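Local structure of urea carboxylase (Thermus thermophilus, 3OEP) at residues V82-E87 with A102-H107; G86-E91 with H140-V145; R326-R331 with R384-A389. The protein is of unknown function, a KipI-KipA homologue once taken for an allophanate hydrolase, with hydrolase activity and ATP binding only tentatively assigned. One frame throughout, in Å; residues are numbered along the deposited sequence.

Contact 1. Residues V82-E87 with A102-H107; sequences VRYDGE and AVKALH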
loop_
_atom_site.group_PDB
_atom_site.type_symbol
_atom_site.label_atom_id
_atom_site.label_comp_id
_atom_site.label_asym_id
_atom_site.label_seq_id
_atom_site.Cartn_x
_atom_site.Cartn_y
_atom_site.Cartn_z
ATOM N N VAL A 82 3.177 -12.275 26.346
ATOM C CA VAL A 82 2.254 -13.061 25.522
ATOM C C VAL A 82 1.373 -13.963 26.375
ATOM O O VAL A 82 1.867 -14.638 27.284
ATOM C CB VAL A 82 3.025 -13.967 24.538
ATOM C CG1 VAL A 82 2.056 -14.752 23.631
ATOM C CG2 VAL A 82 3.980 -13.151 23.720
ATOM N N ARG A 83 0.076 -13.978 26.072
ATOM C CA ARG A 83 -0.850 -14.944 26.649
ATOM C C ARG A 83 -0.976 -16.081 25.636
ATOM O O ARG A 83 -1.403 -15.855 24.501
ATOM C CB ARG A 83 -2.213 -14.303 26.896
ATOM C CG ARG A 83 -3.158 -15.171 27.712
ATOM C CD ARG A 83 -4.620 -14.799 27.516
ATOM N NE ARG A 83 -4.874 -13.369 27.682
ATOM C CZ ARG A 83 -5.378 -12.551 26.756
ATOM N NH1 ARG A 83 -5.713 -12.981 25.538
ATOM N NH2 ARG A 83 -5.550 -11.268 27.055
ATOM N N TYR A 84 -0.592 -17.297 26.030
ATOM C CA TYR A 84 -0.577 -18.430 25.097
ATOM C C TYR A 84 -1.935 -19.115 25.081
ATOM O O TYR A 84 -2.110 -20.207 25.629
ATOM C CB TYR A 84 0.561 -19.404 25.428
ATOM C CG TYR A 84 1.912 -18.866 25.015
ATOM C CD1 TYR A 84 2.320 -18.906 23.683
ATOM C CD2 TYR A 84 2.767 -18.286 25.944
ATOM C CE1 TYR A 84 3.554 -18.394 23.291
ATOM C CE2 TYR A 84 4.010 -17.778 25.560
ATOM C CZ TYR A 84 4.395 -17.839 24.233
ATOM O OH TYR A 84 5.608 -17.340 23.841
ATOM N N ASP A 85 -2.884 -18.436 24.439
ATOM C CA ASP A 85 -4.277 -18.856 24.339
ATOM C C ASP A 85 -4.677 -19.059 22.878
ATOM O O ASP A 85 -5.868 -19.039 22.539
ATOM C CB ASP A 85 -5.187 -17.802 24.991
ATOM C CG ASP A 85 -5.190 -16.457 24.240
ATOM O OD1 ASP A 85 -4.344 -16.245 23.339
ATOM O OD2 ASP A 85 -6.054 -15.602 24.554
ATOM N N GLY A 86 -3.680 -19.258 22.014
ATOM C CA GLY A 86 -3.910 -19.323 20.583
ATOM C C GLY A 86 -4.812 -20.474 20.183
ATOM O O GLY A 86 -4.724 -21.574 20.740
ATOM N N GLU A 87 -5.675 -20.211 19.203
ATOM C CA GLU A 87 -6.664 -21.185 18.741
ATOM C C GLU A 87 -6.014 -22.454 18.174
ATOM O O GLU A 87 -6.617 -23.517 18.216
ATOM C CB GLU A 87 -7.571 -20.543 17.682
ATOM C CG GLU A 87 -8.774 -21.382 17.254
ATOM C CD GLU A 87 -9.659 -20.668 16.238
ATOM O OE1 GLU A 87 -9.890 -19.450 16.389
ATOM O OE2 GLU A 87 -10.123 -21.328 15.283
ATOM N N ALA A 102 5.476 -27.501 26.420
ATOM C CA ALA A 102 6.695 -27.602 25.622
ATOM C C ALA A 102 6.659 -26.619 24.455
ATOM O O ALA A 102 7.670 -26.000 24.147
ATOM C CB ALA A 102 6.896 -29.029 25.115
ATOM N N VAL A 103 5.498 -26.486 23.811
ATOM C CA VAL A 103 5.329 -25.489 22.750
ATOM C C VAL A 103 5.595 -24.072 23.265
ATOM O O VAL A 103 6.344 -23.305 22.653
ATOM C CB VAL A 103 3.922 -25.536 22.118
ATOM C CG1 VAL A 103 3.709 -24.324 21.199
ATOM C CG2 VAL A 103 3.738 -26.831 21.353
ATOM N N LYS A 104 4.976 -23.726 24.388
ATOM C CA LYS A 104 5.178 -22.406 24.985
ATOM C C LYS A 104 6.644 -22.144 25.305
ATOM O O LYS A 104 7.170 -21.066 25.022
ATOM C CB LYS A 104 4.373 -22.266 26.268
ATOM C CG LYS A 104 2.873 -22.309 26.111
ATOM C CD LYS A 104 2.262 -22.058 27.490
ATOM C CE LYS A 104 0.867 -22.580 27.644
ATOM N NZ LYS A 104 0.469 -22.369 29.063
ATOM N N ALA A 105 7.304 -23.125 25.900
ATOM C CA ALA A 105 8.709 -22.972 26.275
ATOM C C ALA A 105 9.609 -22.803 25.053
ATOM O O ALA A 105 10.492 -21.933 25.040
ATOM C CB ALA A 105 9.165 -24.151 27.127
ATOM N N LEU A 106 9.381 -23.617 24.023
ATOM C CA LEU A 106 10.136 -23.502 22.772
ATOM C C LEU A 106 9.947 -22.134 22.133
ATOM O O LEU A 106 10.905 -21.531 21.652
ATOM C CB LEU A 106 9.742 -24.605 21.778
ATOM C CG LEU A 106 10.328 -25.993 22.054
ATOM C CD1 LEU A 106 9.583 -27.069 21.266
ATOM C CD2 LEU A 106 11.821 -26.046 21.739
ATOM N N HIS A 107 8.716 -21.635 22.133
ATOM C CA HIS A 107 8.455 -20.330 21.536
ATOM C C HIS A 107 9.213 -19.198 22.238
ATOM O O HIS A 107 9.694 -18.279 21.584
ATOM C CB HIS A 107 6.965 -19.999 21.486
ATOM C CG HIS A 107 6.669 -18.788 20.661
ATOM N ND1 HIS A 107 6.312 -17.572 21.209
ATOM C CD2 HIS A 107 6.764 -18.585 19.325
ATOM C CE1 HIS A 107 6.158 -16.686 20.238
ATOM N NE2 HIS A 107 6.433 -17.274 19.088
#
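The phenol ring of Tyr-84 meets two side chains of helix 100-108, Lys-104 over a face and His-107 at the edge. Lys-104 covers its face from a position offset toward the rim, where its CB stands 4.3 Å above the ring plane. In the conformer described, Val-82 of the same segment as the tyrosine has CG1 over the opposite face. At the edge, lying in the plane of the phenol, is ND1 of His-107. The imidazole is likewise met at its edge and in plane, by the Tyr-84 hydroxyl. The two rings themselves are turned 79° against each other and make an oblique pair rather than a stack.

The polar link is a short hydrogen bond, 2.7 Å between Tyr-84 OH and His-107 ND1, in which either atom could be the donor. NE2 of His-107 bonds to Thr-157 OG1, so both imidazole nitrogens are engaged and the rotation of the ring is fixed. His-107 reaches the phenol because its CG stands anti to the backbone N (chi1 -170°).

The setting is the KipI-like half of a cyclophilin-like protein: strand 77-83 leaves its mixed sheet at an inverse gamma turn centred on Tyr-84, and the aromatic ring projects from that turn to the helix, with Phe-197 of strand 194-199 touching both Tyr-84 and His-107.

One helical turn before His-107, Lys-104 slides past Tyr-84 in the opposite direction. Its CG comes within 3.7 Å of Tyr-84 CG, and CD lies 3.8 Å from Tyr-84 CB. This apolar stem is extended beyond CG and carries NZ past the aromatic group to salt bridges with Glu-101 and Glu-199.

Contact 2. Residues G86-E91 with H140-V145; sequences GEDLPE and HPRPRV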
loop_
_atom_site.group_PDB
_atom_site.type_symbol
_atom_site.label_atom_id
_atom_site.label_comp_id
_atom_site.label_asym_id
_atom_site.label_seq_id
_atom_site.Cartn_x
_atom_site.Cartn_y
_atom_site.Cartn_z
ATOM N N GLY A 86 -3.680 -19.258 22.014
ATOM C CA GLY A 86 -3.910 -19.323 20.583
ATOM C C GLY A 86 -4.812 -20.474 20.183
ATOM O O GLY A 86 -4.724 -21.574 20.740
ATOM N N GLU A 87 -5.675 -20.211 19.203
ATOM C CA GLU A 87 -6.664 -21.185 18.741
ATOM C C GLU A 87 -6.014 -22.454 18.174
ATOM O O GLU A 87 -6.617 -23.517 18.216
ATOM C CB GLU A 87 -7.571 -20.543 17.682
ATOM C CG GLU A 87 -8.774 -21.382 17.254
ATOM C CD GLU A 87 -9.659 -20.668 16.238
ATOM O OE1 GLU A 87 -9.890 -19.450 16.389
ATOM O OE2 GLU A 87 -10.123 -21.328 15.283
ATOM N N ASP A 88 -4.791 -22.335 17.657
ATOM C CA ASP A 88 -4.081 -23.467 17.045
ATOM C C ASP A 88 -3.087 -24.167 17.977
ATOM O O ASP A 88 -2.438 -25.136 17.573
ATOM C CB ASP A 88 -3.334 -22.997 15.795
ATOM C CG ASP A 88 -4.260 -22.455 14.729
ATOM O OD1 ASP A 88 -5.348 -23.048 14.522
ATOM O OD2 ASP A 88 -3.903 -21.439 14.089
ATOM N N LEU A 89 -2.967 -23.700 19.214
ATOM C CA LEU A 89 -1.947 -24.230 20.115
ATOM C C LEU A 89 -2.081 -25.751 20.308
ATOM O O LEU A 89 -1.084 -26.480 20.186
ATOM C CB LEU A 89 -1.941 -23.457 21.447
ATOM C CG LEU A 89 -0.857 -23.769 22.474
ATOM C CD1 LEU A 89 0.516 -23.600 21.881
ATOM C CD2 LEU A 89 -1.023 -22.862 23.693
ATOM N N PRO A 90 -3.307 -26.250 20.568
ATOM C CA PRO A 90 -3.438 -27.708 20.704
ATOM C C PRO A 90 -3.044 -28.500 19.450
ATOM O O PRO A 90 -2.393 -29.540 19.566
ATOM C CB PRO A 90 -4.924 -27.899 21.027
ATOM C CG PRO A 90 -5.341 -26.622 21.647
ATOM C CD PRO A 90 -4.558 -25.559 20.935
ATOM N N GLU A 91 -3.429 -28.009 18.274
ATOM C CA GLU A 91 -3.098 -28.671 17.008
ATOM C C GLU A 91 -1.601 -28.621 16.704
ATOM O O GLU A 91 -1.022 -29.600 16.222
ATOM C CB GLU A 91 -3.862 -28.029 15.852
ATOM C CG GLU A 91 -3.665 -28.727 14.516
ATOM C CD GLU A 91 -4.246 -27.944 13.361
ATOM O OE1 GLU A 91 -5.441 -27.582 13.433
ATOM O OE2 GLU A 91 -3.507 -27.696 12.384
ATOM N N HIS A 140 -5.254 -23.571 4.045
ATOM C CA HIS A 140 -6.145 -22.469 3.719
ATOM C C HIS A 140 -6.086 -21.429 4.830
ATOM O O HIS A 140 -6.232 -21.771 6.003
ATOM C CB HIS A 140 -7.575 -22.973 3.557
ATOM C CG HIS A 140 -7.725 -24.029 2.506
ATOM N ND1 HIS A 140 -7.513 -23.779 1.167
ATOM C CD2 HIS A 140 -8.061 -25.337 2.597
ATOM C CE1 HIS A 140 -7.714 -24.889 0.479
ATOM N NE2 HIS A 140 -8.049 -25.848 1.322
ATOM N N PRO A 141 -5.882 -20.154 4.465
ATOM C CA PRO A 141 -5.802 -19.115 5.489
ATOM C C PRO A 141 -7.155 -18.781 6.115
ATOM O O PRO A 141 -8.203 -18.991 5.497
ATOM C CB PRO A 141 -5.265 -17.909 4.720
ATOM C CG PRO A 141 -5.755 -18.107 3.321
ATOM C CD PRO A 141 -5.783 -19.598 3.102
ATOM N N ARG A 142 -7.118 -18.271 7.342
ATOM C CA ARG A 142 -8.292 -17.680 7.967
ATOM C C ARG A 142 -8.601 -16.357 7.283
ATOM O O ARG A 142 -7.687 -15.601 6.963
ATOM C CB ARG A 142 -8.038 -17.399 9.445
ATOM C CG ARG A 142 -7.939 -18.626 10.310
ATOM C CD ARG A 142 -7.915 -18.233 11.769
ATOM N NE ARG A 142 -8.101 -19.384 12.642
ATOM C CZ ARG A 142 -7.126 -20.193 13.059
ATOM N NH1 ARG A 142 -5.864 -19.999 12.685
ATOM N NH2 ARG A 142 -7.422 -21.206 13.861
ATOM N N PRO A 143 -9.893 -16.068 7.048
ATOM C CA PRO A 143 -10.229 -14.749 6.507
ATOM C C PRO A 143 -9.927 -13.584 7.466
ATOM O O PRO A 143 -9.642 -12.473 7.003
ATOM C CB PRO A 143 -11.734 -14.851 6.211
ATOM C CG PRO A 143 -12.223 -16.001 6.993
ATOM C CD PRO A 143 -11.073 -16.943 7.168
ATOM N N ARG A 144 -9.968 -13.830 8.776
ATOM C CA ARG A 144 -9.687 -12.779 9.756
ATOM C C ARG A 144 -8.973 -13.303 11.005
ATOM O O ARG A 144 -9.601 -13.862 11.904
ATOM C CB ARG A 144 -10.982 -12.075 10.161
ATOM C CG ARG A 144 -10.774 -10.696 10.774
ATOM C CD ARG A 144 -12.104 -9.983 10.964
ATOM N NE ARG A 144 -11.947 -8.589 11.374
ATOM C CZ ARG A 144 -11.669 -7.594 10.539
ATOM N NH1 ARG A 144 -11.499 -7.834 9.246
ATOM N NH2 ARG A 144 -11.550 -6.357 11.000
ATOM N N VAL A 145 -7.661 -13.092 11.053
ATOM C CA VAL A 145 -6.865 -13.371 12.241
ATOM C C VAL A 145 -7.014 -12.119 13.113
ATOM O O VAL A 145 -6.978 -11.005 12.596
ATOM C CB VAL A 145 -5.390 -13.598 11.878
ATOM C CG1 VAL A 145 -4.513 -13.678 13.138
ATOM C CG2 VAL A 145 -5.240 -14.868 11.018
#
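A salt-bridge network of two acids and one arginine joins a type I beta turn to the distant run 140-145. Glu-87 and Asp-88 occupy the two middle positions of the turn from Gly-86 to Leu-89, and Arg-142 reaches both from the other segment. The guanidinium grips Asp-88 end-on, one nitrogen to each carboxylate oxygen: NH1 lies 2.8 Å from OD2 of Asp-88, while NH2 of Arg-142 is 2.9 Å from OD1 of Asp-88 in a nearly straight bond (172°). Both oxygens are approached on their syn side, though the two flat groups are not coplanar, their planes standing 35° apart.

NH2 has a second acceptor. OE2 of Glu-87 lies 3.1 Å from Arg-142 NH2, close to the guanidinium plane but with its own carboxylate turned steeply, so that the nitrogen sits above the carboxylate plane, 78° out of it. The two acids thus use the same edge region of one cation in different ways, Asp-88 as a bidentate mate and Glu-87, the more exposed of the two acids, through one oxygen. An extended chain from CG to NE lets Arg-142 span the gap between backbones that come no nearer than 10.2 Å between the CA atoms of Glu-87 and Val-145. A leucine in its place would probably leave Glu-87 without its mate here and deprive Asp-88 of two of its bonds.

Asp-88 also holds Lys-138 through OD1 and the backbone N of Leu-170 through OD2; the positive charges of Arg-142 and Lys-138, with the N-H of Leu-170, probably help to keep the carboxylate ionised. The turn leads straight into helix 89-96, the arginine stem rests on Leu-170 of strand 169-174, and just beyond it the chain turns a corner before strand 144-145.

Contact 3. Residues R326-R331 with R384-A389; sequences RGPGVR and RPLPEA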
loop_
_atom_site.group_PDB
_atom_site.type_symbol
_atom_site.label_atom_id
_atom_site.label_comp_id
_atom_site.label_asym_id
_atom_site.label_seq_id
_atom_site.Cartn_x
_atom_site.Cartn_y
_atom_site.Cartn_z
ATOM N N ARG A 326 -20.276 7.471 -16.576
ATOM C CA ARG A 326 -20.306 7.486 -18.033
ATOM C C ARG A 326 -19.046 6.916 -18.644
ATOM O O ARG A 326 -17.935 7.199 -18.186
ATOM C CB ARG A 326 -20.493 8.908 -18.563
ATOM C CG ARG A 326 -20.423 8.997 -20.093
ATOM C CD ARG A 326 -21.024 10.272 -20.618
ATOM N NE ARG A 326 -22.406 10.441 -20.176
ATOM C CZ ARG A 326 -23.109 11.562 -20.313
ATOM N NH1 ARG A 326 -22.572 12.629 -20.899
ATOM N NH2 ARG A 326 -24.358 11.615 -19.864
ATOM N N GLY A 327 -19.243 6.128 -19.697
ATOM C CA GLY A 327 -18.164 5.706 -20.571
ATOM C C GLY A 327 -17.219 4.731 -19.917
ATOM O O GLY A 327 -17.524 4.182 -18.852
ATOM N N PRO A 328 -16.061 4.504 -20.560
ATOM C CA PRO A 328 -15.042 3.686 -19.949
ATOM C C PRO A 328 -14.341 4.457 -18.843
ATOM O O PRO A 328 -14.363 5.698 -18.808
ATOM C CB PRO A 328 -14.082 3.397 -21.106
ATOM C CG PRO A 328 -14.183 4.590 -21.967
ATOM C CD PRO A 328 -15.611 5.066 -21.848
ATOM N N GLY A 329 -13.723 3.712 -17.946
ATOM C CA GLY A 329 -13.026 4.301 -16.831
ATOM C C GLY A 329 -13.887 4.212 -15.599
ATOM O O GLY A 329 -15.091 3.950 -15.665
ATOM N N VAL A 330 -13.246 4.409 -14.460
ATOM C CA VAL A 330 -13.913 4.282 -13.186
ATOM C C VAL A 330 -13.469 5.296 -12.155
ATOM O O VAL A 330 -14.106 5.392 -11.123
ATOM C CB VAL A 330 -13.696 2.887 -12.567
ATOM C CG1 VAL A 330 -14.320 1.819 -13.439
ATOM C CG2 VAL A 330 -12.214 2.620 -12.339
ATOM N N ARG A 331 -12.405 6.054 -12.430
ATOM C CA ARG A 331 -11.745 6.840 -11.387
ATOM C C ARG A 331 -11.624 8.311 -11.764
ATOM O O ARG A 331 -11.008 8.663 -12.765
ATOM C CB ARG A 331 -10.371 6.250 -11.097
ATOM C CG ARG A 331 -9.710 6.729 -9.819
ATOM C CD ARG A 331 -8.518 5.828 -9.466
ATOM N NE ARG A 331 -8.930 4.422 -9.440
ATOM C CZ ARG A 331 -9.392 3.762 -8.381
ATOM N NH1 ARG A 331 -9.441 4.321 -7.181
ATOM N NH2 ARG A 331 -9.768 2.498 -8.523
ATOM N N ARG A 384 -5.636 12.535 -22.483
ATOM C CA ARG A 384 -5.351 11.394 -23.339
ATOM C C ARG A 384 -6.588 10.490 -23.375
ATOM O O ARG A 384 -7.279 10.343 -22.361
ATOM C CB ARG A 384 -4.125 10.627 -22.826
ATOM C CG ARG A 384 -4.296 9.997 -21.455
ATOM C CD ARG A 384 -2.985 9.438 -20.893
ATOM N NE ARG A 384 -2.033 10.477 -20.503
ATOM C CZ ARG A 384 -0.964 10.279 -19.728
ATOM N NH1 ARG A 384 -0.692 9.076 -19.232
ATOM N NH2 ARG A 384 -0.163 11.299 -19.435
ATOM N N PRO A 385 -6.897 9.904 -24.543
ATOM C CA PRO A 385 -8.052 9.014 -24.555
ATOM C C PRO A 385 -7.786 7.724 -23.781
ATOM O O PRO A 385 -6.645 7.259 -23.711
ATOM C CB PRO A 385 -8.257 8.721 -26.044
ATOM C CG PRO A 385 -6.940 8.970 -26.675
ATOM C CD PRO A 385 -6.315 10.076 -25.886
ATOM N N LEU A 386 -8.838 7.180 -23.185
ATOM C CA LEU A 386 -8.759 5.912 -22.481
ATOM C C LEU A 386 -9.245 4.833 -23.436
ATOM O O LEU A 386 -10.403 4.860 -23.845
ATOM C CB LEU A 386 -9.638 5.947 -21.234
ATOM C CG LEU A 386 -9.620 4.705 -20.346
ATOM C CD1 LEU A 386 -8.248 4.490 -19.728
ATOM C CD2 LEU A 386 -10.683 4.824 -19.269
ATOM N N PRO A 387 -8.366 3.885 -23.806
ATOM C CA PRO A 387 -8.783 2.859 -24.762
ATOM C C PRO A 387 -9.723 1.827 -24.140
ATOM O O PRO A 387 -9.737 1.663 -22.918
ATOM C CB PRO A 387 -7.460 2.217 -25.183
ATOM C CG PRO A 387 -6.567 2.394 -24.019
ATOM C CD PRO A 387 -6.985 3.676 -23.337
ATOM N N GLU A 388 -10.501 1.151 -24.985
ATOM C CA GLU A 388 -11.472 0.149 -24.531
ATOM C C GLU A 388 -10.785 -1.127 -24.046
ATOM O O GLU A 388 -11.288 -1.800 -23.147
ATOM C CB GLU A 388 -12.466 -0.187 -25.648
ATOM N N ALA A 389 -9.649 -1.457 -24.659
ATOM C CA ALA A 389 -8.796 -2.559 -24.210
ATOM C C ALA A 389 -7.398 -2.010 -23.941
ATOM O O ALA A 389 -6.963 -1.074 -24.606
ATOM C CB ALA A 389 -8.742 -3.644 -25.263
#
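Leu-386 meets the loop at Pro-328 and Gly-329 with a single methyl group, and its side chain is best followed outward from the backbone. CB points toward the other segment but is still 5.1 Å from CB of Pro-328. CG, one bond farther, has closed that gap only to 4.7 Å from the same Pro-328 CB. Of the two branches, CD1 turns off to one side and CD2 continues forward. With CG anti to the backbone N (chi1 -177°) and CD2 in turn anti to CA, the side chain is fully stretched and ends in this methyl.

At the tip, Leu-386 CD2 lies 3.4 Å from Gly-329 CA, against the backbone where Pro-328 and Gly-329 join. Pro-328 C is 3.7 Å from Leu-386 CD2. The proline ring adds an apolar flank, its CB 4.1 Å from Leu-386 CD2. Gly-329 suits this approach: a CB on it would come tightly against the leucine methyl, and at its phi of 101° such an atom would also collide with the carbonyl oxygen of Pro-328.

Within the KipA-like half, the loop 326-331 links strand 320-325 of one antiparallel sheet to strand 331-336 of another, whereas 384-389 is the run that leads into strand 390-396 of the mixed seven-stranded sheet. The methyl contact therefore joins a connection between two sheets to the run leading into a third.

Helix 477-480 also packs on this leucine, through Trp-478 and Leu-479. The loop has further ties to the chain beyond that helix: Gly-329 O accepts a bond from Arg-484 NH1, and Val-330 N donates to OE1 of Gln-482.

How the contacts relate
Contacts 1 and 2 are neighbours in the KipI-like half, with centres 13 Å apart. Both start from the end of strand 77-83 and the turn that follows it and share Gly-86 and Glu-87; helices 89-96 and 100-108 follow in turn, and Val-103 CG1 packs 3.3 Å from Leu-89 CD1. Contact 3 comes later, in the KipA-like half, about 53 Å from contact 1 and 43 Å from contact 2 between centres. The seven-stranded sheets of the two halves have the same strand order, consistent with related cyclophilin-like domains. Contact 1 ties a strand end to helix 100-108, contact 2 the turn before helix 89-96 to the run 140-145, and contact 3 joins loops between sheets.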